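Local structure of exoenzyme S (Pseudomonas aeruginosa, 6GN8) at residues C[103-108]-C[154-159]; C[177-182]-C[198-203]. The protein is probably a secreted virulence toxin that modifies host proteins by ADP-ribosylation, this chain holding its ADP-ribosyltransferase part. The protein carries 2 engineered substitutions. All coordinates share one frame; numbering follows the deposited sequence.

Interaction 1 of 2, residues C[103-108]-C[154-159]; sequences EQVVKT and FGRSGI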
ATOM      1  N   GLU C 103      -4.437 -13.410  24.682  1.00 81.59           N
ATOM      2  CA  GLU C 103      -3.544 -12.246  24.576  1.00 82.85           C
ATOM      3  C   GLU C 103      -2.643 -12.294  23.332  1.00 83.91           C
ATOM      4  O   GLU C 103      -2.249 -11.233  22.825  1.00 83.91           O
ATOM      5  CB  GLU C 103      -2.674 -12.098  25.846  1.00 86.14           C
ATOM      6  CG  GLU C 103      -2.959 -10.831  26.642  1.00100.66           C
ATOM      7  CD  GLU C 103      -1.966 -10.520  27.748  1.00125.86           C
ATOM      8  OE1 GLU C 103      -2.122 -11.065  28.865  1.00120.50           O
ATOM      9  OE2 GLU C 103      -1.035  -9.720  27.498  1.00118.00           O
ATOM     10  N   GLN C 104      -2.295 -13.516  22.862  1.00 76.07           N
ATOM     11  CA  GLN C 104      -1.439 -13.701  21.687  1.00 72.80           C
ATOM     12  C   GLN C 104      -2.063 -14.711  20.713  1.00 69.46           C
ATOM     13  O   GLN C 104      -2.912 -15.517  21.098  1.00 67.49           O
ATOM     14  CB  GLN C 104      -0.013 -14.151  22.083  1.00 74.30           C
ATOM     15  CG  GLN C 104       0.841 -13.081  22.766  1.00101.04           C
ATOM     16  CD  GLN C 104       1.676 -13.604  23.925  1.00128.01           C
ATOM     17  OE1 GLN C 104       1.521 -14.740  24.398  1.00122.02           O
ATOM     18  NE2 GLN C 104       2.578 -12.771  24.431  1.00124.84           N
ATOM     19  N   VAL C 105      -1.647 -14.621  19.442  1.00 61.66           N
ATOM     20  CA  VAL C 105      -2.048 -15.489  18.341  1.00 58.46           C
ATOM     21  C   VAL C 105      -1.338 -16.819  18.569  1.00 59.24           C
ATOM     22  O   VAL C 105      -0.154 -16.837  18.959  1.00 59.62           O
ATOM     23  CB  VAL C 105      -1.707 -14.832  16.964  1.00 61.27           C
ATOM     24  CG1 VAL C 105      -1.897 -15.789  15.802  1.00 58.81           C
ATOM     25  CG2 VAL C 105      -2.542 -13.585  16.747  1.00 62.75           C
ATOM     26  N   VAL C 106      -2.077 -17.930  18.406  1.00 50.02           N
ATOM     27  CA  VAL C 106      -1.464 -19.218  18.598  1.00 47.40           C
ATOM     28  C   VAL C 106      -1.494 -19.998  17.248  1.00 48.65           C
ATOM     29  O   VAL C 106      -2.467 -19.933  16.490  1.00 45.88           O
ATOM     30  CB  VAL C 106      -2.043 -19.993  19.826  1.00 51.00           C
ATOM     31  CG1 VAL C 106      -3.463 -20.476  19.600  1.00 49.31           C
ATOM     32  CG2 VAL C 106      -1.140 -21.154  20.234  1.00 50.97           C
ATOM     33  N   LYS C 107      -0.366 -20.681  16.946  1.00 45.30           N
ATOM     34  CA  LYS C 107      -0.205 -21.515  15.776  1.00 43.23           C
ATOM     35  C   LYS C 107      -0.457 -22.972  16.165  1.00 47.50           C
ATOM     36  O   LYS C 107       0.246 -23.519  17.036  1.00 48.22           O
ATOM     37  CB  LYS C 107       1.182 -21.329  15.168  1.00 44.53           C
ATOM     38  CG  LYS C 107       1.497 -22.263  13.977  1.00 46.03           C
ATOM     39  CD  LYS C 107       2.907 -21.997  13.394  1.00 49.37           C
ATOM     40  CE  LYS C 107       4.009 -22.242  14.398  1.00 38.75           C
ATOM     41  NZ  LYS C 107       5.354 -21.928  13.854  1.00 44.19           N
ATOM     42  N   THR C 108      -1.440 -23.607  15.496  1.00 42.38           N
ATOM     43  CA  THR C 108      -1.783 -25.019  15.746  1.00 42.01           C
ATOM     44  C   THR C 108      -1.902 -25.758  14.426  1.00 44.69           C
ATOM     45  O   THR C 108      -1.944 -25.141  13.361  1.00 43.39           O
ATOM     46  CB  THR C 108      -3.046 -25.163  16.601  1.00 47.53           C
ATOM     47  OG1 THR C 108      -4.155 -24.569  15.922  1.00 45.27           O
ATOM     48  CG2 THR C 108      -2.890 -24.597  18.024  1.00 43.49           C
ATOM     49  N   PHE C 154      -4.095 -20.230  12.665  1.00 42.58           N
ATOM     50  CA  PHE C 154      -3.759 -19.058  13.494  1.00 42.58           C
ATOM     51  C   PHE C 154      -5.039 -18.502  14.087  1.00 48.86           C
ATOM     52  O   PHE C 154      -5.977 -18.198  13.343  1.00 48.47           O
ATOM     53  CB  PHE C 154      -3.009 -17.978  12.678  1.00 42.48           C
ATOM     54  CG  PHE C 154      -1.636 -18.430  12.267  1.00 39.79           C
ATOM     55  CD1 PHE C 154      -0.551 -18.273  13.124  1.00 41.78           C
ATOM     56  CD2 PHE C 154      -1.436 -19.082  11.052  1.00 37.73           C
ATOM     57  CE1 PHE C 154       0.728 -18.699  12.744  1.00 41.49           C
ATOM     58  CE2 PHE C 154      -0.171 -19.529  10.680  1.00 39.12           C
ATOM     59  CZ  PHE C 154       0.907 -19.335  11.528  1.00 38.21           C
ATOM     60  N   GLY C 155      -5.087 -18.412  15.411  1.00 47.40           N
ATOM     61  CA  GLY C 155      -6.264 -17.891  16.097  1.00 49.06           C
ATOM     62  C   GLY C 155      -6.031 -17.371  17.501  1.00 54.70           C
ATOM     63  O   GLY C 155      -4.916 -17.442  18.028  1.00 54.26           O
ATOM     64  N   ARG C 156      -7.095 -16.843  18.117  1.00 52.95           N
ATOM     65  CA  ARG C 156      -7.047 -16.355  19.489  1.00 54.91           C
ATOM     66  C   ARG C 156      -8.159 -16.963  20.376  1.00 58.53           C
ATOM     67  O   ARG C 156      -8.003 -16.965  21.599  1.00 58.64           O
ATOM     68  CB  ARG C 156      -7.151 -14.826  19.506  1.00 56.84           C
ATOM     69  CG  ARG C 156      -5.814 -14.129  19.363  1.00 72.92           C
ATOM     70  CD  ARG C 156      -5.971 -12.623  19.482  1.00 92.81           C
ATOM     71  NE  ARG C 156      -4.892 -11.912  18.796  1.00109.53           N
ATOM     72  CZ  ARG C 156      -4.021 -11.105  19.393  1.00126.10           C
ATOM     73  NH1 ARG C 156      -3.064 -10.514  18.688  1.00110.32           N
ATOM     74  NH2 ARG C 156      -4.102 -10.879  20.698  1.00116.31           N
ATOM     75  N   SER C 157      -9.262 -17.480  19.775  1.00 53.75           N
ATOM     76  CA  SER C 157     -10.459 -17.938  20.523  1.00 53.81           C
ATOM     77  C   SER C 157     -10.494 -19.439  20.879  1.00 57.65           C
ATOM     78  O   SER C 157     -11.531 -19.934  21.338  1.00 58.95           O
ATOM     79  CB  SER C 157     -11.726 -17.582  19.754  1.00 55.00           C
ATOM     80  OG  SER C 157     -11.711 -16.182  19.524  1.00 65.62           O
ATOM     81  N   GLY C 158      -9.368 -20.122  20.704  1.00 51.41           N
ATOM     82  CA  GLY C 158      -9.258 -21.542  20.987  1.00 50.02           C
ATOM     83  C   GLY C 158      -9.141 -21.845  22.465  1.00 53.31           C
ATOM     84  O   GLY C 158      -8.590 -21.039  23.208  1.00 55.67           O
ATOM     85  N   ILE C 159      -9.659 -23.004  22.903  1.00 46.03           N
ATOM     86  CA  ILE C 159      -9.562 -23.446  24.297  1.00 44.78           C
ATOM     87  C   ILE C 159      -8.512 -24.557  24.372  1.00 47.69           C
ATOM     88  O   ILE C 159      -8.575 -25.548  23.634  1.00 44.67           O
ATOM     89  CB  ILE C 159     -10.942 -23.870  24.904  1.00 46.76           C
ATOM     90  CG1 ILE C 159     -11.883 -22.629  25.026  1.00 47.10           C
ATOM     91  CG2 ILE C 159     -10.777 -24.604  26.280  1.00 44.65           C
ATOM     92  CD1 ILE C 159     -13.259 -22.958  25.348  1.00 51.34           C
TER
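Lys107 and Phe154 run side by side on one face of the sheet, pointing the same way, with the aliphatic chain of the lysine alongside the ring: Lys107 CB lies 3.6 Å from Phe154 CE1, and Lys107 CD reaches the CZ corner. The CG of Lys107 is anti to its backbone N (chi1 175°), which starts the chain along the ring. Val105 crosses the phenylalanine at about a right angle, its CG1 at the ring edge, 3.9 Å from Phe154 CD1. The other methyl, Val105 CG2, rests against the arginine, 3.5 Å from Arg156 NE. Extended from CG to NE, Arg156 runs alongside residues 103-105, with Val105 N over one face of its guanidinium, and its NH2 comes to 2.8 Å from Glu103 O. The backbone keeps these groups in place. Val106 N donates to Gly155 O (2.9 Å, 166° at the hydrogen), and Gly155 N returns a longer bond to Val106 O (3.2 Å). Val106 faces the other side of the sheet, against Ile173 and Tyr175. Farther out, a chain of another protein stacks an aromatic ring on Phe154, packs an aromatic side chain on Val105 and accepts hydrogen bonds from Lys107 NZ through its backbone. Val106–Gly155 and Lys107–Phe154 thus form an antiparallel ladder between strands 106-112 and 149-155 of the mixed sheet in the ADP-ribosyltransferase domain.

Interaction 2 of 2, residues C[177-182]-C[198-203]; sequences KETDMR and LEEAAL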
ATOM      1  N   LYS C 177     -17.590 -24.569  17.358  1.00 47.71           N
ATOM      2  CA  LYS C 177     -18.271 -25.063  16.165  1.00 47.97           C
ATOM      3  C   LYS C 177     -18.740 -23.837  15.359  1.00 54.05           C
ATOM      4  O   LYS C 177     -19.094 -22.827  15.963  1.00 54.71           O
ATOM      5  CB  LYS C 177     -19.425 -26.026  16.530  1.00 49.43           C
ATOM      6  CG  LYS C 177     -20.559 -25.393  17.292  1.00 46.84           C
ATOM      7  CD  LYS C 177     -21.765 -26.307  17.392  1.00 56.06           C
ATOM      8  CE  LYS C 177     -22.949 -25.628  18.064  1.00 52.83           C
ATOM      9  NZ  LYS C 177     -22.744 -25.430  19.530  1.00 58.72           N
ATOM     10  N   GLU C 178     -18.655 -23.896  14.019  1.00 51.02           N
ATOM     11  CA  GLU C 178     -19.045 -22.810  13.095  1.00 52.44           C
ATOM     12  C   GLU C 178     -18.114 -21.573  13.201  1.00 59.07           C
ATOM     13  O   GLU C 178     -18.532 -20.452  12.879  1.00 61.47           O
ATOM     14  CB  GLU C 178     -20.527 -22.409  13.274  1.00 55.27           C
ATOM     15  CG  GLU C 178     -21.497 -23.514  12.875  1.00 63.34           C
ATOM     16  CD  GLU C 178     -22.962 -23.207  13.107  1.00 85.39           C
ATOM     17  OE1 GLU C 178     -23.626 -24.010  13.801  1.00 76.46           O
ATOM     18  OE2 GLU C 178     -23.449 -22.168  12.603  1.00 87.55           O
ATOM     19  N   THR C 179     -16.848 -21.779  13.610  1.00 54.86           N
ATOM     20  CA  THR C 179     -15.875 -20.692  13.683  1.00 54.75           C
ATOM     21  C   THR C 179     -15.405 -20.398  12.273  1.00 58.36           C
ATOM     22  O   THR C 179     -14.826 -21.260  11.598  1.00 57.05           O
ATOM     23  CB  THR C 179     -14.702 -20.985  14.637  1.00 58.68           C
ATOM     24  OG1 THR C 179     -15.213 -21.050  15.963  1.00 62.16           O
ATOM     25  CG2 THR C 179     -13.603 -19.895  14.576  1.00 52.10           C
ATOM     26  N   ASP C 180     -15.695 -19.173  11.841  1.00 54.49           N
ATOM     27  CA  ASP C 180     -15.341 -18.632  10.550  1.00 51.94           C
ATOM     28  C   ASP C 180     -13.834 -18.510  10.459  1.00 50.79           C
ATOM     29  O   ASP C 180     -13.179 -17.861  11.284  1.00 46.99           O
ATOM     30  CB  ASP C 180     -16.034 -17.267  10.326  1.00 55.10           C
ATOM     31  CG  ASP C 180     -17.483 -17.312   9.881  1.00 65.34           C
ATOM     32  OD1 ASP C 180     -17.878 -18.305   9.228  1.00 65.17           O
ATOM     33  OD2 ASP C 180     -18.213 -16.334  10.145  1.00 76.01           O
ATOM     34  N   MET C 181     -13.299 -19.184   9.457  1.00 48.53           N
ATOM     35  CA  MET C 181     -11.884 -19.231   9.109  1.00 48.15           C
ATOM     36  C   MET C 181     -11.663 -18.736   7.658  1.00 53.30           C
ATOM     37  O   MET C 181     -12.423 -19.101   6.745  1.00 53.92           O
ATOM     38  CB  MET C 181     -11.351 -20.662   9.251  1.00 49.35           C
ATOM     39  CG  MET C 181     -11.389 -21.207  10.674  1.00 53.57           C
ATOM     40  SD  MET C 181     -10.006 -20.594  11.658  1.00 58.36           S
ATOM     41  CE  MET C 181     -10.144 -21.670  13.069  1.00 54.95           C
ATOM     42  N   ARG C 182     -10.648 -17.889   7.470  1.00 47.99           N
ATOM     43  CA  ARG C 182     -10.178 -17.427   6.174  1.00 46.75           C
ATOM     44  C   ARG C 182      -9.094 -18.343   5.673  1.00 48.58           C
ATOM     45  O   ARG C 182      -8.138 -18.646   6.403  1.00 45.34           O
ATOM     46  CB  ARG C 182      -9.628 -16.010   6.247  1.00 47.63           C
ATOM     47  CG  ARG C 182      -9.454 -15.382   4.850  1.00 54.05           C
ATOM     48  CD  ARG C 182      -9.053 -13.921   4.926  1.00 54.19           C
ATOM     49  NE  ARG C 182      -9.928 -13.159   5.820  1.00 66.85           N
ATOM     50  CZ  ARG C 182     -11.061 -12.569   5.452  1.00 85.19           C
ATOM     51  NH1 ARG C 182     -11.793 -11.914   6.344  1.00 71.34           N
ATOM     52  NH2 ARG C 182     -11.480 -12.642   4.191  1.00 69.54           N
ATOM     53  N   LEU C 198      -4.994 -21.558   7.601  1.00 40.71           N
ATOM     54  CA  LEU C 198      -6.274 -20.964   7.991  1.00 40.81           C
ATOM     55  C   LEU C 198      -6.061 -19.932   9.050  1.00 43.79           C
ATOM     56  O   LEU C 198      -5.192 -20.077   9.915  1.00 43.26           O
ATOM     57  CB  LEU C 198      -7.267 -22.011   8.529  1.00 41.41           C
ATOM     58  CG  LEU C 198      -7.673 -23.182   7.656  1.00 46.98           C
ATOM     59  CD1 LEU C 198      -8.413 -24.232   8.500  1.00 47.34           C
ATOM     60  CD2 LEU C 198      -8.587 -22.731   6.532  1.00 50.83           C
ATOM     61  N   GLU C 199      -6.900 -18.921   9.043  1.00 41.95           N
ATOM     62  CA  GLU C 199      -6.826 -17.902  10.067  1.00 43.55           C
ATOM     63  C   GLU C 199      -8.241 -17.585  10.570  1.00 52.43           C
ATOM     64  O   GLU C 199      -9.168 -17.525   9.766  1.00 52.78           O
ATOM     65  CB  GLU C 199      -6.113 -16.662   9.509  1.00 44.55           C
ATOM     66  CG  GLU C 199      -6.228 -15.424  10.367  1.00 48.96           C
ATOM     67  CD  GLU C 199      -5.874 -14.149   9.631  1.00 58.97           C
ATOM     68  OE1 GLU C 199      -6.505 -13.851   8.592  1.00 60.31           O
ATOM     69  OE2 GLU C 199      -4.960 -13.441  10.104  1.00 57.18           O
ATOM     70  N   GLU C 200      -8.407 -17.410  11.896  1.00 50.78           N
ATOM     71  CA  GLU C 200      -9.679 -17.015  12.502  1.00 52.39           C
ATOM     72  C   GLU C 200     -10.063 -15.669  11.899  1.00 57.40           C
ATOM     73  O   GLU C 200      -9.309 -14.707  12.062  1.00 57.49           O
ATOM     74  CB  GLU C 200      -9.517 -16.924  14.029  1.00 54.21           C
ATOM     75  CG  GLU C 200     -10.810 -16.932  14.807  1.00 59.98           C
ATOM     76  CD  GLU C 200     -10.615 -16.621  16.274  1.00 68.40           C
ATOM     77  OE1 GLU C 200     -11.488 -15.935  16.854  1.00 65.37           O
ATOM     78  OE2 GLU C 200      -9.578 -17.036  16.840  1.00 52.85           O
ATOM     79  N   ALA C 201     -11.181 -15.619  11.131  1.00 55.06           N
ATOM     80  CA  ALA C 201     -11.647 -14.399  10.441  1.00 56.53           C
ATOM     81  C   ALA C 201     -11.690 -13.172  11.379  1.00 64.93           C
ATOM     82  O   ALA C 201     -11.203 -12.094  11.011  1.00 64.81           O
ATOM     83  CB  ALA C 201     -13.009 -14.631   9.817  1.00 57.41           C
ATOM     84  N   ALA C 202     -12.171 -13.383  12.624  1.00 64.42           N
ATOM     85  CA  ALA C 202     -12.301 -12.381  13.695  1.00 66.60           C
ATOM     86  C   ALA C 202     -10.949 -11.734  14.127  1.00 71.60           C
ATOM     87  O   ALA C 202     -10.974 -10.805  14.949  1.00 73.97           O
ATOM     88  CB  ALA C 202     -12.975 -13.016  14.907  1.00 67.53           C
ATOM     89  N   LEU C 203      -9.791 -12.205  13.586  1.00 64.83           N
ATOM     90  CA  LEU C 203      -8.479 -11.635  13.921  1.00 64.60           C
ATOM     91  C   LEU C 203      -8.238 -10.267  13.242  1.00 74.72           C
ATOM     92  O   LEU C 203      -7.613  -9.369  13.836  1.00 75.52           O
ATOM     93  CB  LEU C 203      -7.338 -12.596  13.550  1.00 61.61           C
ATOM     94  CG  LEU C 203      -7.034 -13.690  14.559  1.00 64.83           C
ATOM     95  CD1 LEU C 203      -5.844 -14.523  14.120  1.00 62.77           C
ATOM     96  CD2 LEU C 203      -6.771 -13.118  15.924  1.00 66.70           C
TER
HETATM   97  O   HOH W   1     -13.753 -15.927  13.391  1.00 59.21           O
HETATM   98  O   HOH W   2      -9.264 -12.727   8.405  1.00 63.56           O
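Arg182 and Glu199 meet through water 2, which sits in the guanidinium plane at its edge: Arg182 NE donates to it over 2.7 Å, and it lies 3.0 Å from Glu199 OE1. The direct gap from Arg182 NE to Glu199 OE1 is 4.5 Å, too long for a direct ion pair. A bend at chi3 (-50°) turns the guanidinium, whose NH2 also bonds Gly124 O. Behind this pair the backbones are joined reciprocally, Arg182 N to Glu199 O (2.8 Å) and Glu199 N to Arg182 O (2.9 Å). Met181 lies on the opposite face of the sheet from Arg182, with Glu200, and its SD approaches Glu200 N at 3.6 Å. Where strand 198-200 gives way to the 3-10 segment 201-203, Asp180 O takes two donors: Ala201 N, 3.0 Å away and tilted from the carbonyl plane, and water 1, which in turn accepts from Ala202 N. The CB of Ala201 also packs against Asp180 O. Beyond the two segments, a chain of another protein supplies Glu199 OE2 with a salt bridge from a basic side chain and a hydrogen bond with an aromatic one. The partner's basic side chain, and more weakly Arg182 through water, would probably favour a negatively charged Glu199.

How the interactions relate
From the N terminus, residues 103-108 lead into strand 106-112, at the edge of the sheet within this chain, and interaction 1 closes a loop of 45 residues when 154-159 arrives at the end of strand 149-155. The chain then passes through 177-182 into strand 180-188, and interaction 2 closes the hairpin with strand 194-200 after only 15 more. The contacts follow in series, neither nested nor crossed. Strands 149-155 and 194-200 lie as parallel neighbours in the mixed sheet, which unites the two. Glu200 fastens them further: its OE2 lies 2.8 Å from Arg156 N and its OE1 2.7 Å from Ser157 OG, both probable hydrogen bonds, while Leu203 packs against Arg156.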